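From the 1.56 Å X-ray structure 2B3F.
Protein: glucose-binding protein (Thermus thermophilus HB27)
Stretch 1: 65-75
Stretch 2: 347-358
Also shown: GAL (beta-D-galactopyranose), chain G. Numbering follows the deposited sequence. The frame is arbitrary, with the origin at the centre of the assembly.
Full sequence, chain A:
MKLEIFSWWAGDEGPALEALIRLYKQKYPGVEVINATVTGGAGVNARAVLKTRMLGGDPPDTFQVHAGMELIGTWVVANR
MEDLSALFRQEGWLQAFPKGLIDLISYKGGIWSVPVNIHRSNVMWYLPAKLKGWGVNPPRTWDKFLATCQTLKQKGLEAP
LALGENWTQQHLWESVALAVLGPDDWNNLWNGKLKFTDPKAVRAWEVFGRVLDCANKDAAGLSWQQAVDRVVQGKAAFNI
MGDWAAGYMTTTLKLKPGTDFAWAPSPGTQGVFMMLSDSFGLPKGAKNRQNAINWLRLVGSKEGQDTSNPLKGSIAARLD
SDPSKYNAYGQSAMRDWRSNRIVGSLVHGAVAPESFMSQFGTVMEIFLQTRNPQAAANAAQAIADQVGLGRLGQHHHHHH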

ATOM      1  N   VAL A  65       1.078   6.866  -8.638  1.00 14.13           N
ATOM      2  CA  VAL A  65       1.050   5.540  -9.225  1.00 13.65           C
ATOM      3  C   VAL A  65       1.994   4.619  -8.484  1.00 13.58           C
ATOM      4  O   VAL A  65       3.076   5.001  -8.049  1.00 12.92           O
ATOM      5  CB  VAL A  65       1.390   5.590 -10.729  1.00 13.71           C
ATOM      6  CG1 VAL A  65       2.770   6.192 -10.962  1.00 13.85           C
ATOM      7  CG2 VAL A  65       1.231   4.218 -11.404  1.00 14.90           C
ATOM      8  N   HIS A  66       1.564   3.382  -8.325  1.00 13.83           N
ATOM      9  CA  HIS A  66       2.359   2.416  -7.634  1.00 13.60           C
ATOM     10  C   HIS A  66       3.492   1.867  -8.483  1.00 14.07           C
ATOM     11  O   HIS A  66       3.286   1.440  -9.612  1.00 13.22           O
ATOM     12  CB  HIS A  66       1.504   1.238  -7.159  1.00 14.25           C
ATOM     13  CG  HIS A  66       0.613   1.581  -6.011  1.00 13.44           C
ATOM     14  ND1 HIS A  66      -0.735   1.313  -6.018  1.00 14.12           N
ATOM     15  CD2 HIS A  66       0.878   2.164  -4.822  1.00 13.42           C
ATOM     16  CE1 HIS A  66      -1.263   1.705  -4.873  1.00 15.62           C
ATOM     17  NE2 HIS A  66      -0.307   2.219  -4.123  1.00 13.93           N
ATOM     18  N   ALA A  67       4.668   1.806  -7.883  1.00 14.45           N
ATOM     19  CA  ALA A  67       5.809   1.162  -8.547  1.00 14.51           C
ATOM     20  C   ALA A  67       5.516  -0.323  -8.741  1.00 14.87           C
ATOM     21  O   ALA A  67       4.975  -0.987  -7.842  1.00 15.55           O
ATOM     22  CB  ALA A  67       7.066   1.341  -7.726  1.00 15.40           C
ATOM     23  N   GLY A  68       5.889  -0.836  -9.906  1.00 14.62           N
ATOM     24  CA  GLY A  68       5.738  -2.252 -10.225  1.00 14.71           C
ATOM     25  C   GLY A  68       4.746  -2.453 -11.355  1.00 14.98           C
ATOM     26  O   GLY A  68       4.614  -1.608 -12.238  1.00 14.46           O
ATOM     27  N   MET A  69       4.023  -3.580 -11.307  1.00 15.30           N
ATOM     28  CA  MET A  69       3.152  -3.964 -12.407  1.00 16.10           C
ATOM     29  C   MET A  69       1.988  -3.035 -12.615  1.00 16.21           C
ATOM     30  O   MET A  69       1.509  -2.926 -13.722  1.00 16.15           O
ATOM     31  CB  MET A  69       2.674  -5.397 -12.238  1.00 17.89           C
ATOM     32  CG  MET A  69       3.780  -6.398 -12.399  1.00 19.05           C
ATOM     33  SD  MET A  69       4.557  -6.273 -14.035  1.00 28.26           S
ATOM     34  CE  MET A  69       5.952  -7.372 -13.830  1.00 28.31           C
ATOM     35  N   GLU A  70       1.537  -2.333 -11.573  1.00 16.21           N
ATOM     36  CA  GLU A  70       0.471  -1.340 -11.762  1.00 16.91           C
ATOM     37  C   GLU A  70       0.922  -0.273 -12.757  1.00 16.68           C
ATOM     38  O   GLU A  70       0.212   0.053 -13.705  1.00 16.84           O
ATOM     39  CB  GLU A  70       0.075  -0.702 -10.419  1.00 16.93           C
ATOM     40  CG  GLU A  70      -0.927   0.448 -10.514  1.00 17.37           C
ATOM     41  CD  GLU A  70      -1.229   1.074  -9.168  1.00 19.09           C
ATOM     42  OE1 GLU A  70      -1.561   0.238  -8.277  1.00 18.06           O
ATOM     43  OE2 GLU A  70      -1.120   2.360  -8.996  1.00 20.84           O
ATOM     44  N   LEU A  71       2.094   0.299 -12.495  1.00 16.82           N
ATOM     45  CA  LEU A  71       2.680   1.309 -13.385  1.00 16.58           C
ATOM     46  C   LEU A  71       2.890   0.746 -14.790  1.00 16.46           C
ATOM     47  O   LEU A  71       2.465   1.328 -15.789  1.00 17.00           O
ATOM     48  CB  LEU A  71       4.029   1.741 -12.821  1.00 16.51           C
ATOM     49  CG  LEU A  71       4.966   2.609 -13.670  1.00 16.34           C
ATOM     50  CD1 LEU A  71       4.375   3.982 -13.924  1.00 17.03           C
ATOM     51  CD2 LEU A  71       6.291   2.704 -12.945  1.00 17.44           C
ATOM     52  N   ILE A  72       3.585  -0.381 -14.853  1.00 16.38           N
ATOM     53  CA  ILE A  72       4.045  -0.894 -16.141  1.00 17.10           C
ATOM     54  C   ILE A  72       2.884  -1.343 -17.026  1.00 16.82           C
ATOM     55  O   ILE A  72       2.803  -0.974 -18.195  1.00 17.60           O
ATOM     56  CB  ILE A  72       5.068  -2.039 -15.957  1.00 17.16           C
ATOM     57  CG1 ILE A  72       6.328  -1.548 -15.221  1.00 18.62           C
ATOM     58  CG2 ILE A  72       5.457  -2.645 -17.304  1.00 18.15           C
ATOM     59  CD1 ILE A  72       6.944  -0.274 -15.725  1.00 20.83           C
ATOM     60  N   GLY A  73       1.959  -2.096 -16.445  1.00 16.96           N
ATOM     61  CA  GLY A  73       0.930  -2.775 -17.217  1.00 17.40           C
ATOM     62  C   GLY A  73      -0.207  -1.897 -17.682  1.00 17.93           C
ATOM     63  O   GLY A  73      -1.072  -2.369 -18.435  1.00 19.52           O
ATOM     64  N   THR A  74      -0.237  -0.638 -17.241  1.00 17.81           N
ATOM     65  CA  THR A  74      -1.304   0.272 -17.675  1.00 17.75           C
ATOM     66  C   THR A  74      -0.782   1.376 -18.603  1.00 17.97           C
ATOM     67  O   THR A  74      -0.883   1.219 -19.822  1.00 18.93           O
ATOM     68  CB  THR A  74      -2.105   0.791 -16.482  1.00 18.15           C
ATOM     69  OG1 THR A  74      -2.626  -0.347 -15.758  1.00 18.91           O
ATOM     70  CG2 THR A  74      -3.273   1.654 -16.948  1.00 17.92           C
ATOM     71  N   TRP A  75      -0.234   2.466 -18.069  1.00 17.50           N
ATOM     72  CA  TRP A  75       0.047   3.638 -18.934  1.00 17.71           C
ATOM     73  C   TRP A  75       1.402   3.566 -19.627  1.00 18.03           C
ATOM     74  O   TRP A  75       1.595   4.229 -20.655  1.00 17.98           O
ATOM     75  CB  TRP A  75      -0.203   4.987 -18.203  1.00 18.32           C
ATOM     76  CG  TRP A  75      -1.632   5.051 -17.744  1.00 17.41           C
ATOM     77  CD1 TRP A  75      -2.093   5.103 -16.457  1.00 18.63           C
ATOM     78  CD2 TRP A  75      -2.783   4.968 -18.578  1.00 17.40           C
ATOM     79  NE1 TRP A  75      -3.465   5.069 -16.447  1.00 18.16           N
ATOM     80  CE2 TRP A  75      -3.918   4.981 -17.731  1.00 17.06           C
ATOM     81  CE3 TRP A  75      -2.974   4.875 -19.960  1.00 17.20           C
ATOM     82  CZ2 TRP A  75      -5.219   4.915 -18.225  1.00 18.13           C
ATOM     83  CZ3 TRP A  75      -4.268   4.802 -20.450  1.00 18.42           C
ATOM     84  CH2 TRP A  75      -5.378   4.818 -19.581  1.00 18.20           C
ATOM     85  N   VAL A 347      -2.339  -5.738  -3.526  1.00 12.37           N
ATOM     86  CA  VAL A 347      -3.404  -4.753  -3.474  1.00 12.89           C
ATOM     87  C   VAL A 347      -2.879  -3.358  -3.809  1.00 12.21           C
ATOM     88  O   VAL A 347      -3.609  -2.494  -4.314  1.00 12.60           O
ATOM     89  CB  VAL A 347      -4.103  -4.813  -2.096  1.00 13.67           C
ATOM     90  CG1 VAL A 347      -5.173  -3.755  -1.976  1.00 13.18           C
ATOM     91  CG2 VAL A 347      -4.671  -6.219  -1.897  1.00 14.15           C
ATOM     92  N   HIS A 348      -1.581  -3.172  -3.582  1.00 11.69           N
ATOM     93  CA  HIS A 348      -0.950  -1.866  -3.768  1.00 12.28           C
ATOM     94  C   HIS A 348       0.094  -1.884  -4.911  1.00 12.77           C
ATOM     95  O   HIS A 348       1.069  -1.133  -4.867  1.00 12.62           O
ATOM     96  CB  HIS A 348      -0.412  -1.366  -2.442  1.00 12.38           C
ATOM     97  CG  HIS A 348      -1.470  -1.357  -1.374  1.00 11.83           C
ATOM     98  ND1 HIS A 348      -2.451  -0.393  -1.322  1.00 12.48           N
ATOM     99  CD2 HIS A 348      -1.741  -2.241  -0.390  1.00 11.16           C
ATOM    100  CE1 HIS A 348      -3.279  -0.680  -0.330  1.00 13.48           C
ATOM    101  NE2 HIS A 348      -2.878  -1.801   0.246  1.00 11.47           N
ATOM    102  N   GLY A 349      -0.148  -2.736  -5.908  1.00 13.10           N
ATOM    103  CA  GLY A 349       0.381  -2.524  -7.256  1.00 12.76           C
ATOM    104  C   GLY A 349       1.751  -3.040  -7.627  1.00 13.61           C
ATOM    105  O   GLY A 349       2.179  -2.858  -8.773  1.00 14.44           O
ATOM    106  N   ALA A 350       2.442  -3.683  -6.697  1.00 13.14           N
ATOM    107  CA  ALA A 350       3.811  -4.097  -6.990  1.00 13.62           C
ATOM    108  C   ALA A 350       3.881  -5.307  -7.920  1.00 14.62           C
ATOM    109  O   ALA A 350       4.679  -5.289  -8.894  1.00 15.38           O
ATOM    110  CB  ALA A 350       4.577  -4.349  -5.730  1.00 13.20           C
ATOM    111  N   VAL A 351       3.052  -6.332  -7.661  1.00 14.34           N
ATOM    112  CA  VAL A 351       3.277  -7.678  -8.235  1.00 14.29           C
ATOM    113  C   VAL A 351       2.370  -8.098  -9.392  1.00 14.72           C
ATOM    114  O   VAL A 351       2.735  -9.005 -10.166  1.00 14.53           O
ATOM    115  CB  VAL A 351       3.250  -8.770  -7.142  1.00 14.18           C
ATOM    116  CG1 VAL A 351       4.359  -8.539  -6.128  1.00 15.52           C
ATOM    117  CG2 VAL A 351       1.916  -8.816  -6.430  1.00 14.24           C
ATOM    118  N   ALA A 352       1.209  -7.450  -9.529  1.00 14.98           N
ATOM    119  CA  ALA A 352       0.237  -7.821 -10.551  1.00 15.12           C
ATOM    120  C   ALA A 352      -0.273  -6.607 -11.298  1.00 15.38           C
ATOM    121  O   ALA A 352      -0.464  -5.540 -10.721  1.00 14.42           O
ATOM    122  CB  ALA A 352      -0.952  -8.544  -9.911  1.00 15.52           C
ATOM    123  N   PRO A 353      -0.575  -6.785 -12.587  1.00 15.59           N
ATOM    124  CA  PRO A 353      -1.119  -5.669 -13.340  1.00 16.37           C
ATOM    125  C   PRO A 353      -2.525  -5.297 -12.904  1.00 16.73           C
ATOM    126  O   PRO A 353      -3.206  -6.114 -12.288  1.00 15.89           O
ATOM    127  CB  PRO A 353      -1.130  -6.192 -14.771  1.00 16.60           C
ATOM    128  CG  PRO A 353      -1.241  -7.647 -14.630  1.00 17.11           C
ATOM    129  CD  PRO A 353      -0.479  -8.008 -13.392  1.00 16.54           C
ATOM    130  N   GLU A 354      -2.945  -4.081 -13.233  1.00 16.98           N
ATOM    131  CA  GLU A 354      -4.295  -3.614 -12.903  1.00 18.34           C
ATOM    132  C   GLU A 354      -5.409  -4.525 -13.445  1.00 18.03           C
ATOM    133  O   GLU A 354      -6.472  -4.634 -12.833  1.00 17.48           O
ATOM    134  CB  GLU A 354      -4.489  -2.168 -13.378  1.00 19.35           C
ATOM    135  CG  GLU A 354      -3.651  -1.170 -12.542  1.00 22.09           C
ATOM    136  CD  GLU A 354      -4.043   0.296 -12.725  1.00 24.22           C
ATOM    137  OE1 GLU A 354      -4.285   0.700 -13.887  1.00 27.33           O
ATOM    138  OE2 GLU A 354      -4.100   1.041 -11.689  1.00 29.31           O
ATOM    139  N   SER A 355      -5.157  -5.176 -14.578  1.00 17.47           N
ATOM    140  CA  SER A 355      -6.113  -6.125 -15.172  1.00 17.90           C
ATOM    141  C   SER A 355      -6.513  -7.197 -14.158  1.00 17.74           C
ATOM    142  O   SER A 355      -7.687  -7.559 -14.045  1.00 17.98           O
ATOM    143  CB  SER A 355      -5.495  -6.783 -16.403  1.00 18.24           C
ATOM    144  OG  SER A 355      -4.314  -7.487 -16.094  1.00 19.06           O
ATOM    145  N   PHE A 356      -5.528  -7.681 -13.402  1.00 16.53           N
ATOM    146  CA  PHE A 356      -5.781  -8.650 -12.352  1.00 16.42           C
ATOM    147  C   PHE A 356      -6.263  -7.962 -11.064  1.00 16.22           C
ATOM    148  O   PHE A 356      -7.254  -8.386 -10.465  1.00 16.25           O
ATOM    149  CB  PHE A 356      -4.512  -9.455 -12.066  1.00 16.19           C
ATOM    150  CG  PHE A 356      -4.714 -10.535 -11.055  1.00 15.96           C
ATOM    151  CD1 PHE A 356      -5.068 -11.817 -11.439  1.00 17.24           C
ATOM    152  CD2 PHE A 356      -4.596 -10.259  -9.704  1.00 16.53           C
ATOM    153  CE1 PHE A 356      -5.257 -12.805 -10.496  1.00 18.11           C
ATOM    154  CE2 PHE A 356      -4.810 -11.247  -8.757  1.00 16.27           C
ATOM    155  CZ  PHE A 356      -5.162 -12.518  -9.164  1.00 16.45           C
ATOM    156  N   MET A 357      -5.556  -6.920 -10.619  1.00 15.73           N
ATOM    157  CA  MET A 357      -5.935  -6.196  -9.387  1.00 16.61           C
ATOM    158  C   MET A 357      -7.401  -5.789  -9.362  1.00 17.08           C
ATOM    159  O   MET A 357      -8.084  -5.922  -8.343  1.00 16.96           O
ATOM    160  CB  MET A 357      -5.112  -4.921  -9.194  1.00 16.58           C
ATOM    161  CG  MET A 357      -3.629  -5.139  -9.013  1.00 16.16           C
ATOM    162  SD  MET A 357      -2.702  -3.575  -9.127  1.00 16.99           S
ATOM    163  CE  MET A 357      -3.392  -2.697  -7.729  1.00 17.73           C
ATOM    164  N   SER A 358      -7.878  -5.258 -10.483  1.00 17.68           N
ATOM    165  CA  SER A 358      -9.241  -4.726 -10.554  1.00 19.23           C
ATOM    166  C   SER A 358     -10.284  -5.841 -10.438  1.00 20.02           C
ATOM    167  O   SER A 358     -11.386  -5.602  -9.977  1.00 22.32           O
ATOM    168  CB  SER A 358      -9.445  -3.946 -11.850  1.00 19.86           C
ATOM    169  OG  SER A 358      -9.310  -4.810 -12.976  1.00 23.68           O
TER
HETATM  170  C1  GAL G3310      -2.180   2.894  -0.908  1.00 11.43           C
HETATM  171  C2  GAL G3310      -1.232   4.077  -1.145  1.00 12.31           C
HETATM  172  C3  GAL G3310      -0.961   4.854   0.136  1.00 11.16           C
HETATM  173  C4  GAL G3310      -2.267   5.242   0.833  1.00 12.13           C
HETATM  174  C5  GAL G3310      -3.174   3.991   0.916  1.00 12.53           C
HETATM  175  C6  GAL G3310      -4.539   4.233   1.581  1.00 11.86           C
HETATM  176  O1  GAL G3310      -2.474   2.232  -2.101  1.00 13.35           O
HETATM  177  O2  GAL G3310      -0.017   3.591  -1.738  1.00 11.86           O
HETATM  178  O3  GAL G3310      -0.213   6.026  -0.154  1.00 13.91           O
HETATM  179  O4  GAL G3310      -2.846   6.283   0.092  1.00 16.88           O
HETATM  180  O5  GAL G3310      -3.391   3.415  -0.349  1.00 11.75           O
HETATM  181  O6  GAL G3310      -5.370   4.977   0.741  1.00 12.59           O
HETATM  182  O   HOH W   1       3.957  -0.568  -5.226  1.00 14.41           O
HETATM  183  O   HOH W   2      -1.160  -2.388 -14.801  1.00 18.49           O
HETATM  184  O   HOH W   3      -3.335  -4.115 -16.749  1.00 25.39           O

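The contact is organised around the start of the helix that begins at Met69. By CA atoms, the stretches come nearest at Gly68 and Ala350, whose CA atoms are 4.2 Å apart, and the turn that contains Gly349 and Ala350 offers its carbonyls to the first helical amides. Amides in the first turn of a helix have no carbonyl partners within the helix, and two of them find partners here: Met69 N donates to Ala350 O at 3.0 Å with an N-H...O angle of 166°, and Glu70 N donates to Gly349 O at 2.9 Å and 165°. Met69 N also lies 3.2 Å from Gly349 O, but the angle is poor, so proximity alone does not make this a second bond. The pairing is supplemented by CA-H...O contacts running both ways, Ala350 CA to Ala67 O at 3.4 Å and Gly68 CA to Ala350 O at 3.5 Å. Water 1 adds a bridge by donating to Ala67 O (2.8 Å) and His348 O (3.0 Å).

Two glycines permit this close approach. An ideal CB on Gly68, the N-cap residue, would fall 2.3 Å from Ala350 O, and its phi/psi of 115/-147° would also jam that atom against the preceding carbonyl. On Gly349, whose phi is 88°, an ideal CB would lie 2.4 Å from Glu70 OE1 and 2.5 Å from His66 CB. Farther along, the helix from Met69 and the helix from Glu354 approach to 9.6 Å between axes, with their directions at 112°.

Among the side chains, Glu70 and His66 form a compact unit within the first stretch. The carboxylate of Glu70 accepts from His66 ND1 at OE1 (2.6 Å, 160°) and from the backbone His66 N at OE2 (2.9 Å, 166°). With ND1 acting as donor to the carboxylate, the ring still presents NE2 to the sugar, donating to GAL O2 at 2.8 Å. His348 O sits over one face of this ring, 3.0 Å from His66 CG, while His348 CB lies 4.2 Å from the ring centroid and 22° off the normal, a CH-pi arrangement. His348 ND1 is hydrogen-bonded to GAL O1 at 2.7 Å, so both stretches hold the galactose directly. The two imidazole planes meet at 83° with centroids 5.9 Å apart.

Farther along the first helix, Thr74 OG1 donates to Glu354 OE1 at 2.7 Å, Glu354 being the first residue of the second helix. Water 2 reinforces this link: it donates to Met69 O (2.9 Å) and Thr74 OG1 (2.7 Å) and accepts from Glu354 N (2.9 Å). Glu354 OE2 comes within 4.2 Å of Glu70 OE2, a close approach of like charges, although each atom has a hydrogen-bond partner, that of Glu354 OE2 lying elsewhere in the structure. Met69 CB packs 3.3 Å from Ala352 C, with a looser apolar contact to Pro353 CD at 4.3 Å; its CA-to-CB bond points toward the second stretch, but the end of the side chain leads away.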